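Local coordinates for putative immunoglobulin A1 protease (Bacteroides ovatus, PDB 3N6Z), which is of unproven function but may act as an immunoglobulin A1 protease, cleaving antibody chains, and is built as a solenoid of parallel beta strands, at residues A[348-353]-A[358-363]. Residues are numbered along the deposited sequence; the frame is centred on the assembly and turned at random.
Sequences LWKKGT and IFQWSE
Phe-359 turns the edge of its ring, led by CE1, onto the face of the Trp-349 indole, an edge-to-face pair with planes at 70°. Leu-348 wedges in beside both: its CD1 methyl lies over the Phe-359 face, 3.9 Å from the ring centroid in a CH-pi contact, while CD2 sits over the rim of the Trp-349 face that Phe-359 meets. Branched leucine suits this corner because it touches two rings at once; CG stands anti to the backbone N (chi1 174°), which carries both methyls there. Lys-350 and Ile-358 form an antiparallel hydrogen-bonded pair. Gln-360 grips the other strand twice: its backbone N donates to Leu-348 O (2.8 Å), and its long amide, on the exposed side, brings NE2 to Trp-349 O (3.1 Å), nearly straight but above the carbonyl plane. Lys-350 crosses Ile-358 obliquely, its CE 3.9 Å from Ile-358 CD1, and its long chain lets a water link NZ to Gln-360 O. The indole offers Phe-359 a broad apolar face while NE1 bonds Asn-203 OD1. A leucine in its place would probably leave Asn-203 without that donor and the Phe-359 edge without its aromatic face. The chemistry thus implies a C-terminal hairpin with an aromatic side fastened to the solenoid and a polar, water-bridged side.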
# COMPACT_ATOMS: atom_id res chain seq x y z
N LEU A 348 -6.19 17.67 4.09
CA LEU A 348 -5.22 16.79 3.45
C LEU A 348 -5.39 16.78 1.94
O LEU A 348 -4.44 16.95 1.20
CB LEU A 348 -5.35 15.36 3.99
CG LEU A 348 -4.51 14.28 3.31
CD1 LEU A 348 -3.01 14.58 3.48
CD2 LEU A 348 -4.90 12.89 3.85
N TRP A 349 -6.63 16.53 1.51
CA TRP A 349 -6.94 16.31 0.12
C TRP A 349 -7.23 17.62 -0.61
O TRP A 349 -7.71 18.60 -0.02
CB TRP A 349 -8.13 15.39 -0.01
CG TRP A 349 -7.98 14.02 0.55
CD1 TRP A 349 -8.39 13.60 1.78
CD2 TRP A 349 -7.49 12.85 -0.12
NE1 TRP A 349 -8.18 12.24 1.92
CE2 TRP A 349 -7.63 11.76 0.76
CE3 TRP A 349 -6.97 12.62 -1.41
CZ2 TRP A 349 -7.27 10.46 0.42
CZ3 TRP A 349 -6.59 11.35 -1.75
CH2 TRP A 349 -6.75 10.28 -0.84
N LYS A 350 -6.94 17.64 -1.91
CA LYS A 350 -7.36 18.73 -2.80
C LYS A 350 -7.69 18.19 -4.17
O LYS A 350 -7.25 17.10 -4.53
CB LYS A 350 -6.29 19.83 -2.91
CG LYS A 350 -4.99 19.39 -3.62
CD LYS A 350 -4.07 20.58 -3.90
CE LYS A 350 -2.77 20.13 -4.56
NZ LYS A 350 -1.83 21.29 -4.81
N LYS A 351 -8.48 18.95 -4.93
CA LYS A 351 -8.77 18.56 -6.29
C LYS A 351 -7.51 18.80 -7.12
O LYS A 351 -6.79 19.78 -6.92
CB LYS A 351 -10.01 19.32 -6.84
CG LYS A 351 -11.27 18.83 -6.16
CD LYS A 351 -12.55 19.41 -6.72
CE LYS A 351 -13.67 19.15 -5.72
NZ LYS A 351 -14.96 19.67 -6.22
N GLY A 352 -7.22 17.87 -8.02
CA GLY A 352 -6.10 17.99 -8.91
C GLY A 352 -6.60 18.64 -10.20
O GLY A 352 -7.79 18.58 -10.53
N THR A 353 -5.67 19.23 -10.93
CA THR A 353 -6.04 19.99 -12.14
C THR A 353 -6.66 19.09 -13.24
O THR A 353 -7.52 19.54 -14.01
CB THR A 353 -4.84 20.80 -12.66
OG1 THR A 353 -3.80 19.92 -13.06
CG2 THR A 353 -4.32 21.73 -11.55
N ILE A 358 -5.57 14.68 -5.06
CA ILE A 358 -4.24 14.41 -4.55
C ILE A 358 -4.12 15.05 -3.16
O ILE A 358 -5.10 15.57 -2.65
CB ILE A 358 -3.13 14.86 -5.56
CG1 ILE A 358 -3.22 16.37 -5.81
CG2 ILE A 358 -3.23 14.07 -6.86
CD1 ILE A 358 -2.10 16.92 -6.66
N PHE A 359 -2.95 15.00 -2.54
CA PHE A 359 -2.78 15.69 -1.28
C PHE A 359 -2.33 17.11 -1.55
O PHE A 359 -1.71 17.40 -2.59
CB PHE A 359 -1.73 15.01 -0.37
CG PHE A 359 -2.05 13.57 0.00
CD1 PHE A 359 -3.33 13.08 0.11
CD2 PHE A 359 -0.99 12.74 0.30
CE1 PHE A 359 -3.55 11.77 0.50
CE2 PHE A 359 -1.19 11.44 0.73
CZ PHE A 359 -2.48 10.96 0.79
N GLN A 360 -2.53 17.96 -0.56
CA GLN A 360 -2.09 19.34 -0.67
C GLN A 360 -0.57 19.44 -0.85
O GLN A 360 -0.08 20.37 -1.48
CB GLN A 360 -2.59 20.12 0.52
CG GLN A 360 -4.11 20.33 0.36
CD GLN A 360 -4.78 20.96 1.51
OE1 GLN A 360 -4.20 21.82 2.17
NE2 GLN A 360 -6.03 20.54 1.78
N TRP A 361 0.16 18.44 -0.34
CA TRP A 361 1.62 18.36 -0.43
C TRP A 361 2.15 17.40 -1.50
O TRP A 361 3.35 17.24 -1.63
CB TRP A 361 2.19 18.00 0.92
CG TRP A 361 1.65 16.80 1.60
CD1 TRP A 361 0.67 16.79 2.52
CD2 TRP A 361 2.08 15.42 1.45
NE1 TRP A 361 0.43 15.50 2.97
CE2 TRP A 361 1.31 14.66 2.35
CE3 TRP A 361 3.06 14.78 0.69
CZ2 TRP A 361 1.47 13.27 2.50
CZ3 TRP A 361 3.23 13.42 0.83
CH2 TRP A 361 2.42 12.67 1.73
N SER A 362 1.28 16.77 -2.28
CA SER A 362 1.72 15.88 -3.35
C SER A 362 2.58 16.62 -4.34
O SER A 362 2.33 17.81 -4.65
CB SER A 362 0.53 15.22 -4.06
OG SER A 362 -0.23 14.39 -3.18
N GLU A 363 3.62 15.94 -4.83
CA GLU A 363 4.45 16.50 -5.88
C GLU A 363 3.61 16.73 -7.14
O GLU A 363 2.74 15.92 -7.51
CB GLU A 363 5.65 15.60 -6.18
CG GLU A 363 6.64 16.31 -7.08
CD GLU A 363 7.89 15.54 -7.36
OE1 GLU A 363 7.79 14.49 -8.02
OE2 GLU A 363 8.99 16.03 -7.01
OXT GLU A 363 3.80 17.76 -7.83
O HOH W 1 -1.55 22.64 -2.36